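Local coordinates for protein ALDH21) (Physcomitrella patens subsp. patens, PDB 5MZ5) that oxidises succinic semialdehyde with NADP(+) as cofactor, as a member of the aldehyde dehydrogenase family, at residues D77-I82 with A249-V254; I293-V298 with Y423-F428. All blocks are in the same frame, centred on the assembly; numbering follows the deposited sequence.

Contact 1. Residues D77-I82 with A249-V254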
loop_
_atom_site.group_PDB
_atom_site.type_symbol
_atom_site.label_atom_id
_atom_site.label_comp_id
_atom_site.label_asym_id
_atom_site.label_seq_id
_atom_site.Cartn_x
_atom_site.Cartn_y
_atom_site.Cartn_z
ATOM N N ASP A 77 -5.312 17.761 -39.972
ATOM C CA ASP A 77 -4.315 16.887 -39.355
ATOM C C ASP A 77 -4.651 16.638 -37.886
ATOM O O ASP A 77 -4.638 15.484 -37.450
ATOM C CB ASP A 77 -2.894 17.474 -39.475
ATOM C CG ASP A 77 -2.340 17.564 -40.882
ATOM O OD1 ASP A 77 -2.706 16.704 -41.728
ATOM O OD2 ASP A 77 -1.525 18.477 -41.137
ATOM N N ILE A 78 -4.999 17.712 -37.135
ATOM C CA ILE A 78 -5.355 17.607 -35.712
ATOM C C ILE A 78 -6.620 16.747 -35.538
ATOM O O ILE A 78 -6.626 15.852 -34.692
ATOM C CB ILE A 78 -5.432 18.989 -35.009
ATOM C CG1 ILE A 78 -4.124 19.783 -35.214
ATOM C CG2 ILE A 78 -5.712 18.831 -33.504
ATOM C CD1 ILE A 78 -4.347 21.261 -35.295
ATOM N N ASP A 79 -7.653 16.976 -36.382
ATOM C CA ASP A 79 -8.876 16.172 -36.368
ATOM C C ASP A 79 -8.591 14.695 -36.601
ATOM O O ASP A 79 -9.116 13.857 -35.878
ATOM C CB ASP A 79 -9.875 16.666 -37.415
ATOM C CG ASP A 79 -10.880 17.630 -36.854
ATOM O OD1 ASP A 79 -11.298 17.437 -35.687
ATOM O OD2 ASP A 79 -11.268 18.575 -37.584
ATOM N N ASP A 80 -7.744 14.395 -37.593
ATOM C CA ASP A 80 -7.332 13.039 -37.955
ATOM C C ASP A 80 -6.539 12.390 -36.826
ATOM O O ASP A 80 -6.745 11.207 -36.556
ATOM C CB ASP A 80 -6.521 13.030 -39.277
ATOM C CG ASP A 80 -7.295 13.424 -40.530
ATOM O OD1 ASP A 80 -8.545 13.389 -40.497
ATOM O OD2 ASP A 80 -6.650 13.760 -41.543
ATOM N N ALA A 81 -5.670 13.181 -36.146
ATOM C CA ALA A 81 -4.854 12.737 -35.013
ATOM C C ALA A 81 -5.733 12.318 -33.850
ATOM O O ALA A 81 -5.514 11.248 -33.263
ATOM C CB ALA A 81 -3.892 13.843 -34.585
ATOM N N ILE A 82 -6.732 13.158 -33.524
ATOM C CA ILE A 82 -7.655 12.881 -32.423
ATOM C C ILE A 82 -8.545 11.651 -32.751
ATOM O O ILE A 82 -8.707 10.778 -31.891
ATOM C CB ILE A 82 -8.463 14.139 -31.977
ATOM C CG1 ILE A 82 -7.531 15.333 -31.659
ATOM C CG2 ILE A 82 -9.310 13.795 -30.763
ATOM C CD1 ILE A 82 -8.214 16.748 -31.580
ATOM N N ALA A 249 -4.556 25.841 -31.994
ATOM C CA ALA A 249 -4.093 25.445 -30.656
ATOM C C ALA A 249 -5.223 25.110 -29.668
ATOM O O ALA A 249 -5.062 24.201 -28.856
ATOM C CB ALA A 249 -3.170 26.510 -30.078
ATOM N N ASP A 250 -6.367 25.806 -29.775
ATOM C CA ASP A 250 -7.550 25.636 -28.919
ATOM C C ASP A 250 -8.154 24.222 -28.932
ATOM O O ASP A 250 -8.761 23.823 -27.940
ATOM C CB ASP A 250 -8.634 26.692 -29.242
ATOM C CG ASP A 250 -9.653 26.845 -28.127
ATOM O OD1 ASP A 250 -9.235 27.012 -26.959
ATOM O OD2 ASP A 250 -10.871 26.760 -28.418
ATOM N N MET A 251 -7.951 23.456 -30.024
ATOM C CA MET A 251 -8.416 22.066 -30.155
ATOM C C MET A 251 -7.892 21.175 -29.007
ATOM O O MET A 251 -8.631 20.342 -28.487
ATOM C CB MET A 251 -8.003 21.485 -31.515
ATOM C CG MET A 251 -8.644 22.208 -32.707
ATOM S SD MET A 251 -8.241 21.430 -34.284
ATOM C CE MET A 251 -9.234 19.927 -34.162
ATOM N N PHE A 252 -6.648 21.435 -28.557
ATOM C CA PHE A 252 -6.000 20.729 -27.459
ATOM C C PHE A 252 -6.676 20.991 -26.112
ATOM O O PHE A 252 -6.566 20.169 -25.187
ATOM C CB PHE A 252 -4.510 21.089 -27.413
ATOM C CG PHE A 252 -3.748 20.380 -28.504
ATOM C CD1 PHE A 252 -3.662 20.926 -29.792
ATOM C CD2 PHE A 252 -3.140 19.151 -28.264
ATOM C CE1 PHE A 252 -2.977 20.250 -30.812
ATOM C CE2 PHE A 252 -2.461 18.481 -29.282
ATOM C CZ PHE A 252 -2.395 19.026 -30.549
ATOM N N THR A 253 -7.384 22.133 -26.008
ATOM C CA THR A 253 -8.089 22.518 -24.800
ATOM C C THR A 253 -9.536 21.993 -24.757
ATOM O O THR A 253 -9.913 21.316 -23.811
ATOM C CB THR A 253 -8.003 24.054 -24.619
ATOM O OG1 THR A 253 -6.638 24.393 -24.416
ATOM C CG2 THR A 253 -8.860 24.577 -23.458
ATOM N N VAL A 254 -10.330 22.326 -25.769
ATOM C CA VAL A 254 -11.782 22.132 -25.816
ATOM C C VAL A 254 -12.292 20.797 -26.381
ATOM O O VAL A 254 -13.440 20.434 -26.093
ATOM C CB VAL A 254 -12.457 23.320 -26.560
ATOM C CG1 VAL A 254 -12.028 24.654 -25.948
ATOM C CG2 VAL A 254 -12.178 23.294 -28.067
#
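Met-251 carries this contact, laying its thioether against Ile-78 on helix 75-94. Its SD lies 3.7 Å from Ile-78 CG2 and 4.0 Å from Ile-78 CD1, so the sulphur meets both branches of the isoleucine as the two side chains cross obliquely. The chain is bent at its last torsion (chi3 72°), which brings CE to 3.7 Å from Ile-78 CG2. The same methyl reaches 3.6 Å from Asp-79 OD1, and Ile-82 CD1, one helical turn beyond Ile-78, approaches CE at 4.2 Å. Phe-252 adds an oblique ring contact, its CE1 standing 4.1 Å from Ile-78 CG2. No hydrogen bond joins the segments, and the 232 Å² they bury is dominated by apolar surface. An alanine in place of Met-251 would probably strip Ile-78 and Ile-82 of their thioether cover and open a gap beside the carboxylate of Asp-79.

The carboxylate of Asp-79 has its polar partner outside the two segments, OD1 forming a salt bridge with Arg-257. The carbonyl O of Ala-249 meets the Phe-252 ring at its edge, in plane. The contact joins helix 75-94 to the short helix 251-254 beside strand 209-212 of the Rossmann-type sheet, where Ala-81 and Phe-252 both touch Val-210 and Phe-252 also packs against the NADP(+)-binding Lys-212.

Contact 2. Residues I293-V298 with Y423-F428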
loop_
_atom_site.group_PDB
_atom_site.type_symbol
_atom_site.label_atom_id
_atom_site.label_comp_id
_atom_site.label_asym_id
_atom_site.label_seq_id
_atom_site.Cartn_x
_atom_site.Cartn_y
_atom_site.Cartn_z
ATOM N N ILE A 293 15.550 29.015 2.744
ATOM C CA ILE A 293 15.988 29.455 4.063
ATOM C C ILE A 293 17.394 28.882 4.314
ATOM O O ILE A 293 17.611 27.693 4.116
ATOM C CB ILE A 293 15.005 29.025 5.189
ATOM C CG1 ILE A 293 13.648 29.737 5.046
ATOM C CG2 ILE A 293 15.620 29.288 6.589
ATOM C CD1 ILE A 293 12.574 29.358 6.082
ATOM N N VAL A 294 18.333 29.734 4.737
ATOM C CA VAL A 294 19.676 29.326 5.129
ATOM C C VAL A 294 19.779 29.645 6.628
ATOM O O VAL A 294 19.957 30.798 6.997
ATOM C CB VAL A 294 20.819 29.954 4.267
ATOM C CG1 VAL A 294 22.211 29.594 4.822
ATOM C CG2 VAL A 294 20.695 29.517 2.816
ATOM N N ASP A 295 19.579 28.622 7.483
ATOM C CA ASP A 295 19.662 28.775 8.942
ATOM C C ASP A 295 20.935 28.147 9.509
ATOM O O ASP A 295 21.239 28.325 10.679
ATOM C CB ASP A 295 18.393 28.221 9.638
ATOM C CG ASP A 295 18.120 28.836 11.008
ATOM O OD1 ASP A 295 17.825 30.050 11.074
ATOM O OD2 ASP A 295 18.157 28.097 12.004
ATOM N N ASP A 296 21.686 27.436 8.660
ATOM C CA ASP A 296 22.935 26.728 8.962
ATOM C C ASP A 296 23.659 26.423 7.650
ATOM O O ASP A 296 23.067 26.549 6.577
ATOM C CB ASP A 296 22.640 25.375 9.681
ATOM C CG ASP A 296 22.511 25.438 11.193
ATOM O OD1 ASP A 296 23.431 25.984 11.850
ATOM O OD2 ASP A 296 21.532 24.886 11.724
ATOM N N TYR A 297 24.927 25.985 7.740
ATOM C CA TYR A 297 25.729 25.545 6.593
ATOM C C TYR A 297 25.743 24.029 6.692
ATOM O O TYR A 297 26.170 23.491 7.719
ATOM C CB TYR A 297 27.169 26.097 6.642
ATOM C CG TYR A 297 27.294 27.597 6.780
ATOM C CD1 TYR A 297 26.338 28.452 6.232
ATOM C CD2 TYR A 297 28.409 28.168 7.388
ATOM C CE1 TYR A 297 26.447 29.833 6.364
ATOM C CE2 TYR A 297 28.542 29.551 7.503
ATOM C CZ TYR A 297 27.560 30.380 6.981
ATOM O OH TYR A 297 27.680 31.741 7.086
ATOM N N VAL A 298 25.173 23.333 5.695
ATOM C CA VAL A 298 25.086 21.872 5.773
ATOM C C VAL A 298 25.656 21.180 4.515
ATOM O O VAL A 298 25.065 21.327 3.448
ATOM C CB VAL A 298 23.646 21.356 6.114
ATOM C CG1 VAL A 298 23.663 19.853 6.426
ATOM C CG2 VAL A 298 23.013 22.140 7.272
ATOM N N TYR A 423 17.526 38.346 1.140
ATOM C CA TYR A 423 16.916 38.916 2.349
ATOM C C TYR A 423 17.560 38.345 3.602
ATOM O O TYR A 423 18.045 37.210 3.615
ATOM C CB TYR A 423 15.399 38.623 2.397
ATOM C CG TYR A 423 14.625 39.151 1.212
ATOM C CD1 TYR A 423 14.232 40.486 1.149
ATOM C CD2 TYR A 423 14.296 38.319 0.140
ATOM C CE1 TYR A 423 13.534 40.986 0.049
ATOM C CE2 TYR A 423 13.588 38.804 -0.963
ATOM C CZ TYR A 423 13.209 40.141 -1.004
ATOM O OH TYR A 423 12.513 40.641 -2.081
ATOM N N LYS A 424 17.508 39.132 4.668
ATOM C CA LYS A 424 17.996 38.786 5.992
ATOM C C LYS A 424 16.776 38.573 6.886
ATOM O O LYS A 424 15.749 39.227 6.695
ATOM C CB LYS A 424 18.839 39.950 6.542
ATOM C CG LYS A 424 19.515 39.687 7.897
ATOM C CD LYS A 424 20.351 40.875 8.425
ATOM C CE LYS A 424 19.639 42.159 8.768
ATOM N NZ LYS A 424 20.615 43.261 9.012
ATOM N N TYR A 425 16.893 37.671 7.866
ATOM C CA TYR A 425 15.841 37.449 8.857
ATOM C C TYR A 425 16.481 37.214 10.225
ATOM O O TYR A 425 17.656 36.829 10.304
ATOM C CB TYR A 425 14.857 36.311 8.448
ATOM C CG TYR A 425 15.454 34.925 8.537
ATOM C CD1 TYR A 425 15.466 34.226 9.739
ATOM C CD2 TYR A 425 16.000 34.308 7.415
ATOM C CE1 TYR A 425 16.038 32.962 9.834
ATOM C CE2 TYR A 425 16.538 33.024 7.485
ATOM C CZ TYR A 425 16.557 32.356 8.698
ATOM O OH TYR A 425 17.143 31.125 8.782
ATOM N N SER A 426 15.702 37.440 11.290
ATOM C CA SER A 426 16.153 37.218 12.667
ATOM C C SER A 426 15.327 36.120 13.334
ATOM O O SER A 426 15.828 35.452 14.244
ATOM C CB SER A 426 16.066 38.508 13.483
ATOM O OG SER A 426 14.776 39.094 13.402
ATOM N N ASP A 427 14.059 35.954 12.901
ATOM C CA ASP A 427 13.153 34.947 13.448
ATOM C C ASP A 427 12.824 33.867 12.406
ATOM O O ASP A 427 12.354 34.188 11.313
ATOM C CB ASP A 427 11.877 35.609 14.001
ATOM C CG ASP A 427 10.952 34.639 14.715
ATOM O OD1 ASP A 427 11.354 34.098 15.756
ATOM O OD2 ASP A 427 9.831 34.425 14.229
ATOM N N PHE A 428 13.072 32.593 12.751
ATOM C CA PHE A 428 12.830 31.441 11.886
ATOM C C PHE A 428 11.355 31.313 11.457
ATOM O O PHE A 428 11.095 31.102 10.274
ATOM C CB PHE A 428 13.359 30.127 12.525
ATOM C CG PHE A 428 13.088 28.910 11.675
ATOM C CD1 PHE A 428 13.867 28.634 10.558
ATOM C CD2 PHE A 428 12.027 28.055 11.970
ATOM C CE1 PHE A 428 13.593 27.522 9.752
ATOM C CE2 PHE A 428 11.763 26.938 11.169
ATOM C CZ PHE A 428 12.540 26.684 10.062
#
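Asp-295 and Phe-428 mark the closest backbone approach, with their CA atoms 7.9 Å apart; Asp-295 directly follows strand 290-294, while Phe-428 opens helix 428-435, after the short turn that follows strand 419-425. Farther back the CA atoms of Val-294 and Lys-424 are 9.6 Å apart, too wide for direct strand pairing, and no backbone hydrogen bond spans the segments. The side chains bridge that distance.

Tyr-425 does most of this work. Its CG lies between the backbone N and the carbonyl carbon (chi1 72°), and the ring beyond it carries the hydroxyl to Asp-295. OH donates to Asp-295 OD1 over 2.6 Å, meeting the oxygen on its anti side and 16° out of the carboxylate plane. OD1 lies at the ring edge, near its plane, and the carboxylate and ring planes are only 13° apart. The other oxygen, OD2, forms a salt bridge with Lys-453, which is likely to stabilise the charged form of this buried acid. Ile-293 crosses Tyr-425 at about a right angle, its CG2 methyl 3.2 Å from Tyr-425 OH and 3.8 Å from Tyr-425 CZ. The same methyl meets Phe-428 CE1 obliquely at 4.2 Å, which makes Ile-293 the apolar link between the two rings. Asp-427 N lies at the edge of the Tyr-425 ring, in its plane, and Asp-427 N-caps the following helix through OD2 and Glu-430 N.

The contact spans strands 290-294 and 419-425 across strand 323-329, which pairs in parallel with both in the mixed sheet that corresponds to the catalytic domain of aldehyde dehydrogenases, away from the annotated sites. His-329 of that middle strand meets the Tyr-425 ring. Helix 428-435 covers Ile-293 with Ala-431, Val-432 and Cys-435, while Phe-428 also packs on Leu-515 of a second subunit.

The centres of contacts 1 and 2 are 49 Å apart, with the middle of the chain between them, and their nearest atoms are about 34 Å from each other. Both segments of contact 1 precede those of contact 2 in the sequence, and the two share no helix, strand or sheet. The first belongs to the Rossmann-type nucleotide-binding region, beside strand 209-212. The second belongs to the other large sheet, built on strands 290-294, 323-329 and 419-425, which corresponds to the catalytic domain of aldehyde dehydrogenases. The two contacts are thus independent local packings in different domains, contact 1 close to NADP(+)-binding residues and contact 2 away from the annotated sites.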